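Local coordinates for protein oxidoreductase, short-chain dehydrogenase/reductase family (Aeromonas hydrophila subsp. hydrophila, PDB 3L6E) that probably acts as a nucleotide-dependent oxidoreductase of the short-chain dehydrogenase/reductase family, perhaps a 3-dehydrosphinganine reductase, at residues 31-36 with 56-61; 172-177 with 216-221. All coordinates share one frame; numbering follows the deposited sequence.

Interaction 1 (31-36 with 56-61); sequences SMMGRR and ADLAHH. With SO4 (sulfate ion), chain C.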
ATOM      1  N   SER A  31     -21.000  10.596   4.578  1.00 20.95           N
ATOM      2  CA  SER A  31     -21.658  10.598   5.877  1.00 22.12           C
ATOM      3  C   SER A  31     -20.574  10.584   6.954  1.00 23.91           C
ATOM      4  O   SER A  31     -19.889   9.564   7.154  1.00 23.42           O
ATOM      5  CB  SER A  31     -22.568   9.387   6.030  1.00 21.29           C
ATOM      6  OG  SER A  31     -23.738   9.550   5.269  1.00 45.00           O
HETATM    7  N   MSE A  32     -20.390  11.721   7.609  1.00 26.01           N
HETATM    8  CA  MSE A  32     -19.338  11.851   8.621  1.00 28.91           C
HETATM    9  C   MSE A  32     -19.842  11.368   9.975  1.00 28.51           C
HETATM   10  O   MSE A  32     -20.814  11.897  10.495  1.00 28.99           O
HETATM   11  CB  MSE A  32     -18.880  13.308   8.731  1.00 31.59           C
HETATM   12  CG  MSE A  32     -18.486  13.944   7.411  1.00 28.92           C
HETATM   13 SE   MSE A  32     -17.949  15.807   7.609  1.00 36.94          SE
HETATM   14  CE  MSE A  32     -19.557  16.527   8.435  1.00 28.71           C
HETATM   15  N   MSE A  33     -19.187  10.372  10.550  1.00 28.05           N
HETATM   16  CA  MSE A  33     -19.532   9.959  11.915  1.00 28.76           C
HETATM   17  C   MSE A  33     -18.439  10.321  12.908  1.00 27.59           C
HETATM   18  O   MSE A  33     -17.270  10.049  12.660  1.00 26.92           O
HETATM   19  CB  MSE A  33     -19.817   8.467  11.984  1.00 30.21           C
HETATM   20  CG  MSE A  33     -21.015   8.053  11.131  1.00 23.74           C
HETATM   21 SE   MSE A  33     -21.322   6.146  11.267  0.87 33.98          SE
HETATM   22  CE  MSE A  33     -22.757   6.016   9.928  1.00 23.35           C
ATOM     23  N   GLY A  34     -18.834  10.932  14.024  1.00 26.80           N
ATOM     24  CA  GLY A  34     -17.884  11.355  15.036  1.00 27.04           C
ATOM     25  C   GLY A  34     -18.499  11.605  16.397  1.00 27.49           C
ATOM     26  O   GLY A  34     -19.700  11.841  16.524  1.00 27.19           O
ATOM     27  N   ARG A  35     -17.658  11.532  17.420  1.00 28.46           N
ATOM     28  CA  ARG A  35     -18.072  11.760  18.810  1.00 29.15           C
ATOM     29  C   ARG A  35     -18.203  13.247  19.141  1.00 28.21           C
ATOM     30  O   ARG A  35     -18.919  13.618  20.068  1.00 28.64           O
ATOM     31  CB  ARG A  35     -17.031  11.141  19.745  1.00 30.80           C
ATOM     32  CG  ARG A  35     -17.458   9.882  20.456  1.00 41.33           C
ATOM     33  CD  ARG A  35     -17.677  10.153  21.939  1.00 32.14           C
ATOM     34  NE  ARG A  35     -19.025  10.639  22.243  1.00 41.32           N
ATOM     35  CZ  ARG A  35     -19.527  10.748  23.473  1.00 33.06           C
ATOM     36  NH1 ARG A  35     -18.800  10.409  24.539  1.00 41.11           N
ATOM     37  NH2 ARG A  35     -20.763  11.197  23.640  1.00 41.21           N
ATOM     38  N   ARG A  36     -17.504  14.087  18.382  1.00 27.37           N
ATOM     39  CA  ARG A  36     -17.338  15.503  18.710  1.00 27.04           C
ATOM     40  C   ARG A  36     -18.087  16.405  17.745  1.00 26.47           C
ATOM     41  O   ARG A  36     -17.607  16.685  16.637  1.00 26.40           O
ATOM     42  CB  ARG A  36     -15.850  15.876  18.709  1.00 27.71           C
ATOM     43  CG  ARG A  36     -15.082  15.408  19.928  1.00 31.48           C
ATOM     44  CD  ARG A  36     -13.592  15.647  19.750  1.00 29.36           C
ATOM     45  NE  ARG A  36     -12.989  14.733  18.784  1.00 32.05           N
ATOM     46  CZ  ARG A  36     -11.706  14.752  18.437  1.00 30.60           C
ATOM     47  NH1 ARG A  36     -11.231  13.875  17.554  1.00 32.12           N
ATOM     48  NH2 ARG A  36     -10.896  15.649  18.975  1.00 32.46           N
ATOM     49  N   ALA A  56     -22.331  10.255  16.883  1.00 32.75           N
ATOM     50  CA  ALA A  56     -22.471   8.888  17.363  1.00 33.99           C
ATOM     51  C   ALA A  56     -21.266   8.516  18.216  1.00 34.63           C
ATOM     52  O   ALA A  56     -20.148   8.922  17.919  1.00 34.33           O
ATOM     53  CB  ALA A  56     -22.585   7.927  16.188  1.00 34.13           C
ATOM     54  N   ASP A  57     -21.507   7.748  19.273  1.00 35.77           N
ATOM     55  CA  ASP A  57     -20.430   7.100  20.007  1.00 37.07           C
ATOM     56  C   ASP A  57     -20.429   5.642  19.575  1.00 37.01           C
ATOM     57  O   ASP A  57     -21.310   4.876  19.948  1.00 37.30           O
ATOM     58  CB  ASP A  57     -20.613   7.240  21.525  1.00 38.28           C
ATOM     59  CG  ASP A  57     -19.343   6.905  22.307  1.00 50.18           C
ATOM     60  OD1 ASP A  57     -18.248   6.875  21.701  1.00 39.44           O
ATOM     61  OD2 ASP A  57     -19.437   6.676  23.532  1.00 38.93           O
ATOM     62  N   LEU A  58     -19.427   5.266  18.789  1.00 37.30           N
ATOM     63  CA  LEU A  58     -19.420   3.991  18.088  1.00 38.06           C
ATOM     64  C   LEU A  58     -19.096   2.763  18.938  1.00 39.37           C
ATOM     65  O   LEU A  58     -18.854   1.680  18.401  1.00 39.28           O
ATOM     66  CB  LEU A  58     -18.502   4.068  16.867  1.00 37.78           C
ATOM     67  CG  LEU A  58     -18.983   5.056  15.810  1.00 34.90           C
ATOM     68  CD1 LEU A  58     -17.959   5.194  14.718  1.00 37.79           C
ATOM     69  CD2 LEU A  58     -20.325   4.631  15.230  1.00 37.74           C
ATOM     70  N   ALA A  59     -19.152   2.919  20.258  1.00 40.40           N
ATOM     71  CA  ALA A  59     -18.836   1.831  21.169  1.00 41.43           C
ATOM     72  C   ALA A  59     -20.067   1.158  21.805  1.00 41.96           C
ATOM     73  O   ALA A  59     -19.926   0.361  22.724  1.00 41.15           O
ATOM     74  CB  ALA A  59     -17.850   2.308  22.244  1.00 41.49           C
ATOM     75  N   HIS A  60     -21.262   1.466  21.301  1.00 43.17           N
ATOM     76  CA  HIS A  60     -22.495   0.817  21.778  1.00 44.17           C
ATOM     77  C   HIS A  60     -23.415   0.385  20.639  1.00 44.38           C
ATOM     78  O   HIS A  60     -23.750   1.186  19.763  1.00 44.44           O
ATOM     79  CB  HIS A  60     -23.238   1.710  22.775  1.00 45.14           C
ATOM     80  CG  HIS A  60     -22.686   1.644  24.165  1.00 46.25           C
ATOM     81  ND1 HIS A  60     -21.564   2.345  24.553  1.00 45.93           N
ATOM     82  CD2 HIS A  60     -23.090   0.947  25.252  1.00 45.65           C
ATOM     83  CE1 HIS A  60     -21.302   2.088  25.822  1.00 45.82           C
ATOM     84  NE2 HIS A  60     -22.214   1.243  26.270  1.00 46.55           N
ATOM     85  N   HIS A  61     -23.819  -0.884  20.678  1.00 44.53           N
ATOM     86  CA  HIS A  61     -24.521  -1.558  19.575  1.00 44.70           C
ATOM     87  C   HIS A  61     -25.749  -0.812  19.061  1.00 44.50           C
ATOM     88  O   HIS A  61     -25.986  -0.767  17.854  1.00 44.67           O
ATOM     89  CB  HIS A  61     -24.887  -2.997  19.974  1.00 45.52           C
ATOM     90  CG  HIS A  61     -25.460  -3.816  18.853  1.00 46.56           C
ATOM     91  ND1 HIS A  61     -26.735  -4.338  18.888  1.00 46.31           N
ATOM     92  CD2 HIS A  61     -24.932  -4.196  17.665  1.00 46.21           C
ATOM     93  CE1 HIS A  61     -26.968  -5.003  17.770  1.00 46.70           C
ATOM     94  NE2 HIS A  61     -25.889  -4.931  17.009  1.00 46.58           N
TER
HETATM   95  S   SO4 C 500     -14.235  12.041  16.471  1.00 33.59           S
HETATM   96  O1  SO4 C 500     -14.500  13.348  17.055  1.00 35.85           O
HETATM   97  O2  SO4 C 500     -15.014  11.001  17.137  1.00 35.69           O
HETATM   98  O3  SO4 C 500     -14.646  12.153  15.078  1.00 35.93           O
HETATM   99  O4  SO4 C 500     -12.806  11.732  16.601  1.00 35.56           O
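The Arg35 guanidinium and the Asp57 carboxylate are stacked, their planes 15° apart, with Asp57 CG offset toward the rim of one guanidinium face. Because Asp57 OD1 lies well out of that plane, the long Arg35 NE to Asp57 OD1 salt bridge of 3.9 Å rests on charge alone, with no N-H directed at the oxygen. A bend at chi2 (-109°) brings Arg35 CD to 3.3 Å from Asp57 OD1. The Arg36 guanidinium is used at its edge instead: a sulfate, probably from the crystallisation liquor, sits in its plane, with Arg36 NE 2.7 Å from sulfate O1 and Arg36 NH1 2.8 Å from sulfate O4. Arg35 N adds a nearly straight bond (172°) to sulfate O2, and Gly12 N also binds the ion. Between the segments, Ala56 N donates to Gly34 O over 3.1 Å, the donor lying above the carbonyl plane. Deeper in, Met33 SE, of a selenomethionine, meets Leu58 CD2 at 4.4 Å. In the Rossmann fold of short-chain dehydrogenases these are the C-terminal ends of the parallel strands, where the end of the second strand, here 29-34, usually receives the cofactor's adenosine ribose or its phosphate, consistent with the bound sulfate.

Interaction 2 (172-177 with 216-221); sequences RLVNLY and SCHVTD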
ATOM      1  N   ARG A 172     -15.078  -6.309   0.375  1.00 28.90           N
ATOM      2  CA  ARG A 172     -13.611  -6.343   0.412  1.00 28.06           C
ATOM      3  C   ARG A 172     -13.093  -5.679   1.679  1.00 26.23           C
ATOM      4  O   ARG A 172     -13.554  -4.604   2.022  1.00 26.29           O
ATOM      5  CB  ARG A 172     -13.035  -5.618  -0.812  1.00 28.60           C
ATOM      6  CG  ARG A 172     -13.122  -6.403  -2.106  1.00 39.15           C
ATOM      7  CD  ARG A 172     -12.986  -5.515  -3.349  1.00 29.86           C
ATOM      8  NE  ARG A 172     -13.391  -6.256  -4.551  1.00 39.65           N
ATOM      9  CZ  ARG A 172     -13.576  -5.724  -5.760  1.00 31.05           C
ATOM     10  NH1 ARG A 172     -13.400  -4.422  -5.970  1.00 40.03           N
ATOM     11  NH2 ARG A 172     -13.939  -6.500  -6.774  1.00 39.84           N
ATOM     12  N   LEU A 173     -12.138  -6.310   2.365  1.00 24.47           N
ATOM     13  CA  LEU A 173     -11.508  -5.684   3.527  1.00 22.53           C
ATOM     14  C   LEU A 173     -10.138  -5.149   3.165  1.00 21.73           C
ATOM     15  O   LEU A 173      -9.295  -5.865   2.619  1.00 21.53           O
ATOM     16  CB  LEU A 173     -11.500  -6.592   4.786  1.00 21.79           C
ATOM     17  CG  LEU A 173     -12.743  -6.441   5.691  1.00 22.88           C
ATOM     18  CD1 LEU A 173     -14.019  -6.715   4.891  1.00 21.41           C
ATOM     19  CD2 LEU A 173     -12.723  -7.328   6.975  1.00 21.77           C
ATOM     20  N   VAL A 174      -9.971  -3.853   3.437  1.00 21.19           N
ATOM     21  CA  VAL A 174      -8.741  -3.108   3.187  1.00 20.72           C
ATOM     22  C   VAL A 174      -8.250  -2.533   4.522  1.00 19.69           C
ATOM     23  O   VAL A 174      -9.000  -1.866   5.245  1.00 18.89           O
ATOM     24  CB  VAL A 174      -8.943  -1.976   2.147  1.00 20.72           C
ATOM     25  CG1 VAL A 174      -7.636  -1.193   1.930  1.00 11.54           C
ATOM     26  CG2 VAL A 174      -9.461  -2.553   0.774  1.00 11.57           C
ATOM     27  N   ASN A 175      -7.006  -2.832   4.857  1.00 19.55           N
ATOM     28  CA  ASN A 175      -6.425  -2.364   6.116  1.00 20.06           C
ATOM     29  C   ASN A 175      -5.310  -1.344   5.841  1.00 18.69           C
ATOM     30  O   ASN A 175      -4.403  -1.626   5.099  1.00 18.86           O
ATOM     31  CB  ASN A 175      -5.900  -3.546   6.921  1.00 22.01           C
ATOM     32  CG  ASN A 175      -6.997  -4.480   7.391  1.00 26.75           C
ATOM     33  OD1 ASN A 175      -8.149  -4.084   7.605  1.00 23.70           O
ATOM     34  ND2 ASN A 175      -6.637  -5.737   7.576  1.00 24.32           N
ATOM     35  N   LEU A 176      -5.395  -0.161   6.432  1.00 18.22           N
ATOM     36  CA  LEU A 176      -4.468   0.927   6.122  1.00 18.13           C
ATOM     37  C   LEU A 176      -3.690   1.326   7.383  1.00 18.96           C
ATOM     38  O   LEU A 176      -4.292   1.520   8.427  1.00 18.17           O
ATOM     39  CB  LEU A 176      -5.236   2.145   5.582  1.00 17.28           C
ATOM     40  CG  LEU A 176      -6.284   1.863   4.483  1.00 26.36           C
ATOM     41  CD1 LEU A 176      -7.289   2.985   4.362  1.00 18.43           C
ATOM     42  CD2 LEU A 176      -5.655   1.574   3.141  1.00 16.72           C
ATOM     43  N   TYR A 177      -2.366   1.461   7.251  1.00 19.10           N
ATOM     44  CA  TYR A 177      -1.470   1.679   8.380  1.00 20.66           C
ATOM     45  C   TYR A 177      -0.592   2.935   8.241  1.00 20.90           C
ATOM     46  O   TYR A 177       0.544   2.854   7.784  1.00 22.42           O
ATOM     47  CB  TYR A 177      -0.575   0.446   8.555  1.00 20.74           C
ATOM     48  CG  TYR A 177      -1.332  -0.849   8.735  1.00 23.43           C
ATOM     49  CD1 TYR A 177      -1.924  -1.518   7.629  1.00 21.10           C
ATOM     50  CD2 TYR A 177      -1.439  -1.431   9.992  1.00 20.85           C
ATOM     51  CE1 TYR A 177      -2.596  -2.731   7.802  1.00 23.16           C
ATOM     52  CE2 TYR A 177      -2.101  -2.634  10.181  1.00 22.97           C
ATOM     53  CZ  TYR A 177      -2.673  -3.288   9.087  1.00 21.79           C
ATOM     54  OH  TYR A 177      -3.354  -4.471   9.301  1.00 23.82           O
ATOM     55  N   SER A 216      -9.275  -5.298 -12.354  1.00 22.66           N
ATOM     56  CA  SER A 216      -8.669  -6.606 -12.105  1.00 21.76           C
ATOM     57  C   SER A 216      -8.050  -6.813 -10.714  1.00 21.60           C
ATOM     58  O   SER A 216      -7.594  -7.915 -10.395  1.00 21.35           O
ATOM     59  CB  SER A 216      -7.600  -6.886 -13.167  1.00 21.14           C
ATOM     60  OG  SER A 216      -6.559  -5.930 -13.075  1.00 32.64           O
ATOM     61  N   CYS A 217      -8.019  -5.763  -9.902  1.00 21.47           N
ATOM     62  CA  CYS A 217      -7.397  -5.838  -8.586  1.00 22.11           C
ATOM     63  C   CYS A 217      -7.739  -4.660  -7.700  1.00 21.86           C
ATOM     64  O   CYS A 217      -8.244  -3.639  -8.163  1.00 21.66           O
ATOM     65  CB  CYS A 217      -5.867  -5.937  -8.702  1.00 22.12           C
ATOM     66  SG  CYS A 217      -5.117  -4.570  -9.600  1.00 21.85           S
ATOM     67  N   HIS A 218      -7.455  -4.829  -6.414  1.00 21.88           N
ATOM     68  CA  HIS A 218      -7.533  -3.746  -5.443  1.00 22.35           C
ATOM     69  C   HIS A 218      -6.389  -3.884  -4.450  1.00 21.20           C
ATOM     70  O   HIS A 218      -5.771  -4.933  -4.355  1.00 21.18           O
ATOM     71  CB  HIS A 218      -8.870  -3.797  -4.682  1.00 22.89           C
ATOM     72  CG  HIS A 218      -9.059  -5.052  -3.880  1.00 24.99           C
ATOM     73  ND1 HIS A 218      -9.157  -6.298  -4.461  1.00 23.82           N
ATOM     74  CD2 HIS A 218      -9.172  -5.252  -2.541  1.00 23.93           C
ATOM     75  CE1 HIS A 218      -9.308  -7.212  -3.519  1.00 24.19           C
ATOM     76  NE2 HIS A 218      -9.332  -6.604  -2.347  1.00 24.39           N
ATOM     77  N   VAL A 219      -6.134  -2.820  -3.695  1.00 20.70           N
ATOM     78  CA  VAL A 219      -5.141  -2.835  -2.619  1.00 20.25           C
ATOM     79  C   VAL A 219      -5.788  -3.466  -1.390  1.00 19.45           C
ATOM     80  O   VAL A 219      -6.874  -3.072  -1.001  1.00 18.86           O
ATOM     81  CB  VAL A 219      -4.683  -1.383  -2.297  1.00 20.05           C
ATOM     82  CG1 VAL A 219      -4.031  -1.288  -0.895  1.00 19.63           C
ATOM     83  CG2 VAL A 219      -3.764  -0.889  -3.373  1.00 20.24           C
ATOM     84  N   THR A 220      -5.122  -4.440  -0.783  1.00 19.74           N
ATOM     85  CA  THR A 220      -5.655  -5.095   0.407  1.00 19.35           C
ATOM     86  C   THR A 220      -5.063  -4.513   1.694  1.00 19.66           C
ATOM     87  O   THR A 220      -5.726  -4.495   2.729  1.00 19.89           O
ATOM     88  CB  THR A 220      -5.422  -6.618   0.373  1.00 19.23           C
ATOM     89  OG1 THR A 220      -4.029  -6.878   0.179  1.00 21.50           O
ATOM     90  CG2 THR A 220      -6.256  -7.304  -0.771  1.00 21.14           C
ATOM     91  N   ASP A 221      -3.820  -4.034   1.616  1.00 20.00           N
ATOM     92  CA  ASP A 221      -3.100  -3.510   2.782  1.00 20.51           C
ATOM     93  C   ASP A 221      -2.145  -2.411   2.361  1.00 20.20           C
ATOM     94  O   ASP A 221      -1.413  -2.545   1.377  1.00 19.71           O
ATOM     95  CB  ASP A 221      -2.312  -4.619   3.531  1.00 20.32           C
ATOM     96  CG  ASP A 221      -3.130  -5.895   3.734  1.00 32.93           C
ATOM     97  OD1 ASP A 221      -3.769  -6.078   4.808  1.00 20.06           O
ATOM     98  OD2 ASP A 221      -3.123  -6.722   2.800  1.00 21.33           O
TER
HETATM   99  O   HOH W   1      -9.775  -7.198   0.166  1.00 36.78           O
HETATM  100  O   HOH W   2      -3.598  -6.320   7.523  1.00 27.19           O
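Arg172 crosses His218 obliquely where two parallel strands, 171-181 and 217-226, form the last pair of the Rossmann-type sheet within this chain. From the backbone outward, Arg172 CB stands 4.1 Å from His218 NE2, and CG comes to 3.8 Å from that same nitrogen. CD is centred over the imidazole, 3.8 Å from the ring centroid and only 5° off its normal, which identifies a CH-pi contact. The chain is extended from CG to NE, and the guanidinium follows, with His218 ND1 over one of its faces and the two planes 17° apart; Arg172 NE and His218 ND1 are near but not in contact. ND1 is hydrogen-bonded to Asn227 of the second subunit, while NE2 reaches Leu173 O through a water in the plane of the ring. Imidazole polarity is therefore met at both nitrogens.

Farther along, the strands converge, their short axes approaching to 4.7 Å at an angle of 59°. Asn175 N donates to Thr220 O in a nearly straight bond, and Asn175 and Asp221 form a parallel bridge, their side chains side by side. Val174 CG2, anti to its carbonyl carbon, presses to 3.2 Å from Val219 O. On its other side strand 217-226 pairs antiparallel with the second subunit, so the sheet runs on across the dimer interface. Arg163 of helix 145-165 forms a salt bridge with Asp221 OD1. A second water, accepting from Tyr177 OH at 2.6 Å, donates to Asp221 OD1 at 2.7 Å.

Interactions 1 and 2 reach the same seven-stranded sheet on opposite sides of the chain's centre, their centres 24 Å apart and their nearest atoms about 14 Å apart. They share no strand. Interaction 1 is partly buried and joins a strand end to a loop; its charged groups lie toward the surface, and its ionic pairing is long. Interaction 2 is a buried contact between two neighbouring strands, where backbone pairing, a CH-pi contact and bridging waters do the work, and the charged partner of Asp221, Arg163, lies outside the segments. Their outer partners differ too: no other chain of the assembly touches 31-36 or 56-61, whereas 216-221 pairs with the second subunit. One contact thus borders a probable cofactor site, the other the dimer interface.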